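Long-range contacts in esterase family protein (Staphylococcus aureus, PDB 7L0A), which probably hydrolyses S-formylglutathione to formate and glutathione, acting as a serine esterase of the esterase D family: residues 26-30 with 60-64; 139-144 with 201-205; 23-27 with 82-86. All coordinates share one frame; numbering follows the deposited sequence.

Interaction 1: residues 26-30 with 60-64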
ATOM      1  N   ASN B  26      -8.681  -1.977   6.902  1.00 17.48           N
ATOM      2  CA  ASN B  26      -7.958  -2.537   5.763  1.00 14.69           C
ATOM      3  C   ASN B  26      -8.406  -1.885   4.463  1.00 13.41           C
ATOM      4  O   ASN B  26      -9.594  -1.588   4.274  1.00 17.35           O
ATOM      5  CB  ASN B  26      -8.162  -4.051   5.657  1.00 14.64           C
ATOM      6  CG  ASN B  26      -7.504  -4.798   6.767  1.00 20.19           C
ATOM      7  OD1 ASN B  26      -6.353  -4.561   7.064  1.00 26.88           O
ATOM      8  ND2 ASN B  26      -8.216  -5.727   7.377  1.00 24.47           N
ATOM      9  N   LEU B  27      -7.444  -1.700   3.560  1.00 12.51           N
ATOM     10  CA  LEU B  27      -7.672  -1.181   2.229  1.00 13.72           C
ATOM     11  C   LEU B  27      -7.022  -2.134   1.228  1.00 14.91           C
ATOM     12  O   LEU B  27      -5.943  -2.672   1.471  1.00 17.29           O
ATOM     13  CB  LEU B  27      -7.050   0.204   1.962  1.00 17.95           C
ATOM     14  CG  LEU B  27      -7.205   1.332   2.928  1.00 19.82           C
ATOM     15  CD1 LEU B  27      -6.336   2.512   2.449  1.00 22.35           C
ATOM     16  CD2 LEU B  27      -8.677   1.780   3.015  1.00 24.52           C
ATOM     17  N   THR B  28      -7.652  -2.295   0.075  1.00 14.03           N
ATOM     18  CA  THR B  28      -7.021  -2.905  -1.098  1.00 12.77           C
ATOM     19  C   THR B  28      -6.803  -1.805  -2.133  1.00 17.03           C
ATOM     20  O   THR B  28      -7.718  -1.028  -2.429  1.00 16.32           O
ATOM     21  CB  THR B  28      -7.861  -4.034  -1.695  1.00 15.26           C
ATOM     22  OG1 THR B  28      -8.121  -5.015  -0.687  1.00 19.74           O
ATOM     23  CG2 THR B  28      -7.126  -4.697  -2.896  1.00 19.49           C
ATOM     24  N   VAL B  29      -5.602  -1.749  -2.699  1.00 14.46           N
ATOM     25  CA  VAL B  29      -5.243  -0.785  -3.740  1.00 12.69           C
ATOM     26  C   VAL B  29      -4.606  -1.576  -4.871  1.00 14.21           C
ATOM     27  O   VAL B  29      -3.678  -2.359  -4.646  1.00 17.00           O
ATOM     28  CB  VAL B  29      -4.275   0.285  -3.207  1.00 14.36           C
ATOM     29  CG1 VAL B  29      -3.803   1.181  -4.320  1.00 15.80           C
ATOM     30  CG2 VAL B  29      -4.962   1.129  -2.090  1.00 16.04           C
ATOM     31  N   ILE B  30      -5.112  -1.394  -6.092  1.00 13.59           N
ATOM     32  CA  ILE B  30      -4.435  -1.944  -7.268  1.00 13.15           C
ATOM     33  C   ILE B  30      -3.934  -0.748  -8.067  1.00 14.77           C
ATOM     34  O   ILE B  30      -4.706   0.175  -8.406  1.00 15.13           O
ATOM     35  CB  ILE B  30      -5.327  -2.878  -8.090  1.00 16.19           C
ATOM     36  CG1 ILE B  30      -6.605  -2.230  -8.519  1.00 16.15           C
ATOM     37  CG2 ILE B  30      -5.538  -4.218  -7.320  1.00 19.23           C
ATOM     38  CD1 ILE B  30      -7.517  -3.190  -9.314  1.00 19.15           C
ATOM     39  N   GLU B  60     -13.053  -5.471   1.991  1.00 14.74           N
ATOM     40  CA  GLU B  60     -12.116  -4.907   1.034  1.00 12.91           C
ATOM     41  C   GLU B  60     -11.538  -5.945   0.064  1.00 13.88           C
ATOM     42  O   GLU B  60     -10.830  -5.549  -0.879  1.00 16.12           O
ATOM     43  CB  GLU B  60     -10.970  -4.193   1.777  1.00 17.83           C
ATOM     44  CG  GLU B  60      -9.865  -5.146   2.298  1.00 17.15           C
ATOM     45  CD  GLU B  60     -10.195  -5.846   3.599  1.00 18.92           C
ATOM     46  OE1 GLU B  60     -11.261  -5.556   4.191  1.00 17.88           O
ATOM     47  OE2 GLU B  60      -9.361  -6.708   4.050  1.00 19.54           O
ATOM     48  N   THR B  61     -11.817  -7.227   0.276  1.00 13.90           N
ATOM     49  CA  THR B  61     -11.328  -8.292  -0.592  1.00 13.76           C
ATOM     50  C   THR B  61     -12.383  -8.851  -1.546  1.00 15.52           C
ATOM     51  O   THR B  61     -12.032  -9.602  -2.471  1.00 14.41           O
ATOM     52  CB  THR B  61     -10.742  -9.484   0.212  1.00 14.10           C
ATOM     53  OG1 THR B  61     -11.778 -10.255   0.824  1.00 15.31           O
ATOM     54  CG2 THR B  61      -9.712  -9.039   1.227  1.00 17.79           C
ATOM     55  N   THR B  62     -13.664  -8.506  -1.378  1.00 14.58           N
ATOM     56  CA  THR B  62     -14.707  -9.265  -2.060  1.00 12.49           C
ATOM     57  C   THR B  62     -14.741  -8.970  -3.553  1.00 13.38           C
ATOM     58  O   THR B  62     -14.969  -9.882  -4.356  1.00 15.18           O
ATOM     59  CB  THR B  62     -16.066  -8.972  -1.423  1.00 16.69           C
ATOM     60  OG1 THR B  62     -15.942  -9.077   0.002  1.00 15.24           O
ATOM     61  CG2 THR B  62     -17.091  -9.926  -1.942  1.00 16.05           C
ATOM     62  N   TYR B  63     -14.574  -7.709  -3.953  1.00 12.83           N
ATOM     63  CA  TYR B  63     -14.554  -7.412  -5.376  1.00 16.24           C
ATOM     64  C   TYR B  63     -13.406  -8.146  -6.049  1.00 15.74           C
ATOM     65  O   TYR B  63     -13.577  -8.692  -7.144  1.00 16.18           O
ATOM     66  CB  TYR B  63     -14.449  -5.905  -5.646  1.00 17.30           C
ATOM     67  CG  TYR B  63     -15.752  -5.254  -6.058  1.00 13.19           C
ATOM     68  CD1 TYR B  63     -16.245  -5.415  -7.341  1.00 13.83           C
ATOM     69  CD2 TYR B  63     -16.482  -4.506  -5.169  1.00 15.03           C
ATOM     70  CE1 TYR B  63     -17.454  -4.822  -7.735  1.00 16.97           C
ATOM     71  CE2 TYR B  63     -17.662  -3.895  -5.549  1.00 16.37           C
ATOM     72  CZ  TYR B  63     -18.147  -4.084  -6.830  1.00 18.18           C
ATOM     73  OH  TYR B  63     -19.350  -3.528  -7.234  1.00 17.69           O
ATOM     74  N   MET B  64     -12.229  -8.199  -5.389  1.00 14.55           N
ATOM     75  CA  MET B  64     -11.109  -8.934  -5.959  1.00 15.67           C
ATOM     76  C   MET B  64     -11.454 -10.395  -6.174  1.00 14.01           C
ATOM     77  O   MET B  64     -11.099 -10.975  -7.206  1.00 16.95           O
ATOM     78  CB  MET B  64      -9.888  -8.834  -5.050  1.00 16.41           C
ATOM     79  CG  MET B  64      -9.341  -7.428  -4.920  1.00 34.49           C
ATOM     80  SD  MET B  64      -8.734  -6.704  -6.480  1.00 38.70           S
ATOM     81  CE  MET B  64      -7.520  -7.883  -7.027  1.00 29.76           C
TER
HETATM   82  O   HOH W   1     -11.188  -5.919   6.825  1.00 24.46           O
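E60 folds its side chain over N26 and T28 while M64 lies beside T28 and I30; together they lay the loop before helix 62-66, and the helix itself, on one face of strand 24-32 in the central sheet of this alpha/beta-hydrolase fold. N26, T28 and I30 all direct CB toward that cover. E60 CG sits between its own backbone N and carbonyl carbon (chi1 81°) and the chain bends again at the next bond, which brings OE2 to 3.3 Å from N26 CB. Amide and carboxylate planes meet at 48°, and their link is water 1: it accepts from N26 ND2 at 3.0 Å and donates to E60 OE1 at 2.7 Å. The T28 side chain crosses that of E60 at about a right angle. Its hydroxyl donates to the backbone: OG1 lies 2.8 Å from E60 O and reaches it from above the carbonyl plane, 55° out, so the loop is tied to the strand through a buried hydroxyl. M64, bent at both chi2 and chi3, runs antiparallel to the I30 side chain and also touches Y11 of strand 9-17 and I69 and E70 of helix 69-75. T28 CG2 touches M64 CG at 4.1 Å, and I30 CG2 meets M64 SD at the same distance.

Interaction 2: residues 139-144 with 201-205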
ATOM      1  N   ALA B 139     -21.556  11.731  -4.996  1.00 18.52           N
ATOM      2  CA  ALA B 139     -21.802  12.474  -6.227  1.00 18.34           C
ATOM      3  C   ALA B 139     -22.526  13.791  -5.974  1.00 18.08           C
ATOM      4  O   ALA B 139     -22.260  14.776  -6.677  1.00 21.73           O
ATOM      5  CB  ALA B 139     -22.622  11.636  -7.207  1.00 19.03           C
ATOM      6  N   LEU B 140     -23.422  13.824  -4.995  1.00 18.15           N
ATOM      7  CA  LEU B 140     -24.249  14.991  -4.750  1.00 18.96           C
ATOM      8  C   LEU B 140     -23.716  15.908  -3.660  1.00 20.56           C
ATOM      9  O   LEU B 140     -24.278  16.989  -3.484  1.00 23.94           O
ATOM     10  CB  LEU B 140     -25.677  14.558  -4.388  1.00 19.91           C
ATOM     11  CG  LEU B 140     -26.437  13.735  -5.434  1.00 20.38           C
ATOM     12  CD1 LEU B 140     -27.722  13.115  -4.926  1.00 20.62           C
ATOM     13  CD2 LEU B 140     -26.756  14.592  -6.673  1.00 20.54           C
ATOM     14  N   THR B 141     -22.666  15.514  -2.942  1.00 23.05           N
ATOM     15  CA  THR B 141     -22.023  16.358  -1.930  1.00 18.00           C
ATOM     16  C   THR B 141     -20.559  16.670  -2.220  1.00 23.62           C
ATOM     17  O   THR B 141     -20.034  17.651  -1.671  1.00 23.03           O
ATOM     18  CB  THR B 141     -22.119  15.704  -0.542  1.00 19.32           C
ATOM     19  OG1 THR B 141     -21.424  14.442  -0.571  1.00 22.23           O
ATOM     20  CG2 THR B 141     -23.589  15.500  -0.140  1.00 23.12           C
ATOM     21  N   GLN B 142     -19.883  15.854  -3.024  1.00 18.92           N
ATOM     22  CA  GLN B 142     -18.492  16.026  -3.416  1.00 18.43           C
ATOM     23  C   GLN B 142     -18.361  16.045  -4.940  1.00 22.21           C
ATOM     24  O   GLN B 142     -17.421  15.461  -5.506  1.00 21.15           O
ATOM     25  CB  GLN B 142     -17.646  14.911  -2.809  1.00 21.19           C
ATOM     26  CG  GLN B 142     -17.663  14.898  -1.289  1.00 21.98           C
ATOM     27  CD  GLN B 142     -16.791  15.982  -0.686  1.00 31.09           C
ATOM     28  OE1 GLN B 142     -15.748  16.342  -1.245  1.00 33.06           O
ATOM     29  NE2 GLN B 142     -17.189  16.478   0.472  1.00 30.10           N
ATOM     30  N   GLY B 143     -19.320  16.690  -5.615  1.00 26.84           N
ATOM     31  CA  GLY B 143     -19.341  16.752  -7.070  1.00 22.29           C
ATOM     32  C   GLY B 143     -18.137  17.419  -7.699  1.00 28.68           C
ATOM     33  O   GLY B 143     -17.858  17.186  -8.882  1.00 28.92           O
ATOM     34  N   ASP B 144     -17.437  18.281  -6.957  1.00 25.40           N
ATOM     35  CA  ASP B 144     -16.221  18.917  -7.446  1.00 29.26           C
ATOM     36  C   ASP B 144     -15.004  18.014  -7.329  1.00 26.00           C
ATOM     37  O   ASP B 144     -13.924  18.378  -7.800  1.00 30.84           O
ATOM     38  CB  ASP B 144     -15.976  20.234  -6.693  1.00 33.33           C
ATOM     39  CG  ASP B 144     -15.793  20.042  -5.199  1.00 51.72           C
ATOM     40  OD1 ASP B 144     -16.163  18.974  -4.664  1.00 44.41           O
ATOM     41  OD2 ASP B 144     -15.284  20.981  -4.547  1.00 60.43           O
ATOM     42  N   GLN B 201     -21.789  21.242  -9.096  1.00 34.52           N
ATOM     43  CA  GLN B 201     -21.350  20.259 -10.068  1.00 29.77           C
ATOM     44  C   GLN B 201     -21.880  18.885  -9.681  1.00 26.10           C
ATOM     45  O   GLN B 201     -21.730  18.460  -8.541  1.00 29.28           O
ATOM     46  CB  GLN B 201     -19.825  20.247 -10.097  1.00 38.90           C
ATOM     47  CG  GLN B 201     -19.228  20.609 -11.420  1.00 44.99           C
ATOM     48  CD  GLN B 201     -17.743  20.889 -11.330  1.00 40.78           C
ATOM     49  OE1 GLN B 201     -17.199  21.149 -10.252  1.00 37.27           O
ATOM     50  NE2 GLN B 201     -17.074  20.835 -12.470  1.00 43.15           N
ATOM     51  N   ILE B 202     -22.515  18.201 -10.623  1.00 26.37           N
ATOM     52  CA  ILE B 202     -22.917  16.806 -10.451  1.00 24.26           C
ATOM     53  C   ILE B 202     -22.082  15.975 -11.408  1.00 18.93           C
ATOM     54  O   ILE B 202     -22.020  16.306 -12.602  1.00 22.11           O
ATOM     55  CB  ILE B 202     -24.418  16.591 -10.726  1.00 23.05           C
ATOM     56  CG1 ILE B 202     -25.266  17.462  -9.778  1.00 26.85           C
ATOM     57  CG2 ILE B 202     -24.801  15.110 -10.569  1.00 25.95           C
ATOM     58  CD1 ILE B 202     -26.759  17.287  -9.959  1.00 32.74           C
ATOM     59  N   PRO B 203     -21.430  14.925 -10.938  1.00 19.76           N
ATOM     60  CA  PRO B 203     -20.643  14.077 -11.850  1.00 18.13           C
ATOM     61  C   PRO B 203     -21.528  13.488 -12.941  1.00 20.85           C
ATOM     62  O   PRO B 203     -22.730  13.302 -12.777  1.00 22.27           O
ATOM     63  CB  PRO B 203     -20.087  12.980 -10.944  1.00 21.43           C
ATOM     64  CG  PRO B 203     -20.176  13.542  -9.533  1.00 21.55           C
ATOM     65  CD  PRO B 203     -21.372  14.454  -9.536  1.00 19.47           C
ATOM     66  N   LYS B 204     -20.902  13.148 -14.072  1.00 18.99           N
ATOM     67  CA  LYS B 204     -21.608  12.333 -15.056  1.00 18.93           C
ATOM     68  C   LYS B 204     -22.022  11.017 -14.391  1.00 18.47           C
ATOM     69  O   LYS B 204     -21.222  10.373 -13.702  1.00 18.95           O
ATOM     70  CB  LYS B 204     -20.722  12.088 -16.271  1.00 25.61           C
ATOM     71  CG  LYS B 204     -21.468  11.741 -17.549  1.00 51.48           C
ATOM     72  CD  LYS B 204     -20.542  11.784 -18.763  1.00 53.39           C
ATOM     73  CE  LYS B 204     -21.204  11.139 -19.973  1.00 49.76           C
ATOM     74  NZ  LYS B 204     -20.319  11.124 -21.163  1.00 48.75           N
ATOM     75  N   LEU B 205     -23.283  10.624 -14.589  1.00 17.04           N
ATOM     76  CA  LEU B 205     -23.869   9.475 -13.918  1.00 17.75           C
ATOM     77  C   LEU B 205     -24.120   8.322 -14.877  1.00 19.27           C
ATOM     78  O   LEU B 205     -24.763   8.500 -15.926  1.00 21.89           O
ATOM     79  CB  LEU B 205     -25.192   9.876 -13.266  1.00 19.73           C
ATOM     80  CG  LEU B 205     -25.113  10.860 -12.115  1.00 22.28           C
ATOM     81  CD1 LEU B 205     -26.539  11.290 -11.745  1.00 18.97           C
ATOM     82  CD2 LEU B 205     -24.418  10.239 -10.924  1.00 25.45           C
TER
HETATM   83  O   HOH W   2     -22.849  17.544  -6.523  1.00 27.41           O
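A139, in the last turns of helix 130-141, meets P203 twice. Its CB rests against the proline ring, 3.9 Å from P203 CD, and its carbonyl oxygen lies 3.0 Å from the same P203 CD, a tight approach. A139 CB also reaches L205 CD2 at 4.4 Å, at the start of strand 204-210, where A149 of the neighbouring strand packs on A139, P203 and L205. L140 directs its CB away, yet its CD2 branch comes within 4.2 Å of I202 CD1; the leucine is covered further by L191, L192 and A195 of helix 188-197. At G143 the chain passes close to Q201: with no side chain between them, G143 CA approaches Q201 O at 3.3 Å in a nearly straight CA-H...O contact (164° at the hydrogen). The carbonyl of G143 itself bonds to R120, which also packs on Q201. D144 follows, its CA 3.7 Å from Q201 OE1; CG stands between its own N and carbonyl carbon (chi1 61°), which leads the carboxylate away from the glutamine. In the alpha/beta-hydrolase fold this joins the far end of the helix that follows S129, the predicted nucleophile, to the beginning of the strand that leads toward D213, the predicted acid of the charge relay. No direct hydrogen bond crosses the contact. Water 2 donates to A139 O at 2.8 Å; its approach to Q201 O is too short to be trusted in detail, so a water bridge between the two carbonyls is only probable, and apolar packing with the CA-H...O contact does the rest.

Interaction 3: residues 23-27 with 82-86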
ATOM      1  N   MET B  23     -10.101   3.177  14.768  1.00 19.13           N
ATOM      2  CA  MET B  23      -9.612   1.811  14.870  1.00 18.24           C
ATOM      3  C   MET B  23      -8.945   1.444  13.557  1.00 16.01           C
ATOM      4  O   MET B  23      -8.927   2.233  12.603  1.00 17.45           O
ATOM      5  CB  MET B  23     -10.716   0.812  15.208  1.00 24.19           C
ATOM      6  CG  MET B  23     -11.910   0.877  14.331  1.00 36.18           C
ATOM      7  SD  MET B  23     -13.200  -0.239  14.954  1.00 33.74           S
ATOM      8  CE  MET B  23     -12.431  -1.797  14.526  1.00 39.22           C
ATOM      9  N   HIS B  24      -8.377   0.244  13.515  1.00 17.94           N
ATOM     10  CA  HIS B  24      -7.694  -0.192  12.312  1.00 15.75           C
ATOM     11  C   HIS B  24      -8.686  -0.548  11.217  1.00 15.88           C
ATOM     12  O   HIS B  24      -9.799  -1.037  11.477  1.00 16.76           O
ATOM     13  CB  HIS B  24      -6.821  -1.379  12.642  1.00 17.29           C
ATOM     14  CG  HIS B  24      -5.741  -1.073  13.626  1.00 21.93           C
ATOM     15  ND1 HIS B  24      -5.829  -1.442  14.946  1.00 24.42           N
ATOM     16  CD2 HIS B  24      -4.567  -0.410  13.490  1.00 29.99           C
ATOM     17  CE1 HIS B  24      -4.740  -1.064  15.572  1.00 27.93           C
ATOM     18  NE2 HIS B  24      -3.964  -0.408  14.722  1.00 27.14           N
ATOM     19  N   GLN B  25      -8.263  -0.275   9.978  1.00 13.59           N
ATOM     20  CA  GLN B  25      -9.041  -0.523   8.783  1.00 15.07           C
ATOM     21  C   GLN B  25      -8.127  -1.094   7.718  1.00 16.06           C
ATOM     22  O   GLN B  25      -6.947  -0.730   7.646  1.00 16.61           O
ATOM     23  CB  GLN B  25      -9.702   0.732   8.227  1.00 14.88           C
ATOM     24  CG  GLN B  25     -10.793   1.299   9.103  1.00 16.34           C
ATOM     25  CD  GLN B  25     -11.975   0.375   9.238  1.00 21.37           C
ATOM     26  OE1 GLN B  25     -12.615   0.008   8.260  1.00 29.25           O
ATOM     27  NE2 GLN B  25     -12.287  -0.009  10.472  1.00 38.07           N
ATOM     28  N   ASN B  26      -8.681  -1.977   6.902  1.00 17.48           N
ATOM     29  CA  ASN B  26      -7.958  -2.537   5.763  1.00 14.69           C
ATOM     30  C   ASN B  26      -8.406  -1.885   4.463  1.00 13.41           C
ATOM     31  O   ASN B  26      -9.594  -1.588   4.274  1.00 17.35           O
ATOM     32  CB  ASN B  26      -8.162  -4.051   5.657  1.00 14.64           C
ATOM     33  CG  ASN B  26      -7.504  -4.798   6.767  1.00 20.19           C
ATOM     34  OD1 ASN B  26      -6.353  -4.561   7.064  1.00 26.88           O
ATOM     35  ND2 ASN B  26      -8.216  -5.727   7.377  1.00 24.47           N
ATOM     36  N   LEU B  27      -7.444  -1.700   3.560  1.00 12.51           N
ATOM     37  CA  LEU B  27      -7.672  -1.181   2.229  1.00 13.72           C
ATOM     38  C   LEU B  27      -7.022  -2.134   1.228  1.00 14.91           C
ATOM     39  O   LEU B  27      -5.943  -2.672   1.471  1.00 17.29           O
ATOM     40  CB  LEU B  27      -7.050   0.204   1.962  1.00 17.95           C
ATOM     41  CG  LEU B  27      -7.205   1.332   2.928  1.00 19.82           C
ATOM     42  CD1 LEU B  27      -6.336   2.512   2.449  1.00 22.35           C
ATOM     43  CD2 LEU B  27      -8.677   1.780   3.015  1.00 24.52           C
ATOM     44  N   MET B  82     -10.211   0.185  -2.816  1.00 13.25           N
ATOM     45  CA  MET B  82     -11.319  -0.578  -2.255  1.00 13.10           C
ATOM     46  C   MET B  82     -11.189  -0.571  -0.738  1.00 14.18           C
ATOM     47  O   MET B  82     -10.543  -1.458  -0.164  1.00 13.75           O
ATOM     48  CB  MET B  82     -11.298  -2.007  -2.835  1.00 14.16           C
ATOM     49  CG  MET B  82     -11.752  -2.050  -4.308  1.00 13.85           C
ATOM     50  SD  MET B  82     -11.156  -3.467  -5.293  1.00 19.37           S
ATOM     51  CE  MET B  82      -9.464  -3.004  -5.525  1.00 20.67           C
ATOM     52  N   PRO B  83     -11.830   0.361  -0.046  1.00 13.18           N
ATOM     53  CA  PRO B  83     -11.750   0.361   1.413  1.00 15.59           C
ATOM     54  C   PRO B  83     -12.706  -0.620   2.048  1.00 18.08           C
ATOM     55  O   PRO B  83     -13.804  -0.879   1.542  1.00 17.20           O
ATOM     56  CB  PRO B  83     -12.162   1.793   1.800  1.00 15.04           C
ATOM     57  CG  PRO B  83     -13.053   2.229   0.687  1.00 17.38           C
ATOM     58  CD  PRO B  83     -12.491   1.567  -0.576  1.00 14.25           C
ATOM     59  N   ASN B  84     -12.293  -1.141   3.204  1.00 17.38           N
ATOM     60  CA  ASN B  84     -13.241  -1.850   4.048  1.00 17.20           C
ATOM     61  C   ASN B  84     -14.224  -0.863   4.678  1.00 17.65           C
ATOM     62  O   ASN B  84     -13.838   0.202   5.157  1.00 19.30           O
ATOM     63  CB  ASN B  84     -12.540  -2.590   5.175  1.00 17.56           C
ATOM     64  CG  ASN B  84     -13.503  -3.307   6.080  1.00 22.48           C
ATOM     65  OD1 ASN B  84     -14.099  -4.315   5.700  1.00 22.42           O
ATOM     66  ND2 ASN B  84     -13.714  -2.757   7.282  1.00 23.46           N
ATOM     67  N   VAL B  85     -15.500  -1.237   4.688  1.00 17.12           N
ATOM     68  CA  VAL B  85     -16.541  -0.430   5.315  1.00 17.15           C
ATOM     69  C   VAL B  85     -17.231  -1.273   6.387  1.00 17.88           C
ATOM     70  O   VAL B  85     -17.803  -2.333   6.088  1.00 21.50           O
ATOM     71  CB  VAL B  85     -17.545   0.100   4.276  1.00 17.20           C
ATOM     72  CG1 VAL B  85     -18.606   0.924   4.959  1.00 19.08           C
ATOM     73  CG2 VAL B  85     -16.830   0.859   3.199  1.00 22.39           C
ATOM     74  N   ASP B  86     -17.094  -0.856   7.634  1.00 19.42           N
ATOM     75  CA  ASP B  86     -17.767  -1.541   8.735  1.00 22.55           C
ATOM     76  C   ASP B  86     -19.229  -1.102   8.810  1.00 19.10           C
ATOM     77  O   ASP B  86     -19.558   0.058   8.528  1.00 21.30           O
ATOM     78  CB  ASP B  86     -17.105  -1.227  10.073  1.00 29.35           C
ATOM     79  CG  ASP B  86     -15.750  -1.886  10.227  1.00 44.01           C
ATOM     80  OD1 ASP B  86     -15.541  -2.973   9.632  1.00 42.13           O
ATOM     81  OD2 ASP B  86     -14.904  -1.318  10.952  1.00 49.03           O
TER
HETATM   82  O   HOH W   3     -15.290   1.531   8.154  1.00 25.27           O
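L27 and P83 form an antiparallel, non-hydrogen-bonded pair with CA atoms 4.4 Å apart, and beyond it N84 N donates to N26 O at 2.9 Å. On the sheet face that carries L27 and P83, L27 CD2 lies 3.7 Å from P83 CB, the two side chains crossing at a slant; V106 and I103 of helix 99-113 cover this face at L27 and P83 respectively. Further along, the polar side chains take over. The bend of Q25 at chi2 (-65°) swings its carboxamide across to N84 and D86. Q25 NE2 donates to D86 OD2 at 3.0 Å, from above the carboxylate plane, with the two flat groups 83° apart. Q25 OE1 accepts from N84 ND2 at 3.1 Å in a fairly straight bond that lies in the plane of the asparagine amide but is tilted 31° from that of the glutamine carbonyl. All this takes place where strands 24-32 and 79-83, neighbours in the alpha/beta-hydrolase sheet, diverge as the second strand ends and gives way to a loop. N84 ND2 also donates to D86 OD1 at 3.0 Å, so each carboxylate oxygen holds one amide N-H; the negative charge probably polarises both amides, and the three groups fix one another's rotation. The loop is held further by N84 O bonding to Y102 and V85 N to H54. Water 3 bridges the two segments: it donates to Q25 OE1, giving that oxygen a second bond, and accepts from D86 N at 3.0 Å.

How the interactions relate
Interactions 1 and 3 start from the same strand, 24-32, and share N26 and L27; their centres are 9 Å apart. They touch directly: T28 O and M82 N lie 2.8 Å apart, probably hydrogen-bonded, and M64 SD packs 3.9 Å from M82 CE, so the cover of interaction 1 also reaches strand 79-83. Interaction 2 lies on the opposite side of the chain's centre, its centre 24 Å from each of the others, but it reaches the same sheet through strand 204-210. All three are away from the predicted triad S129, D213 and H242. The side chains of T61 and N84 are each about 11 Å from a bound magnesium ion.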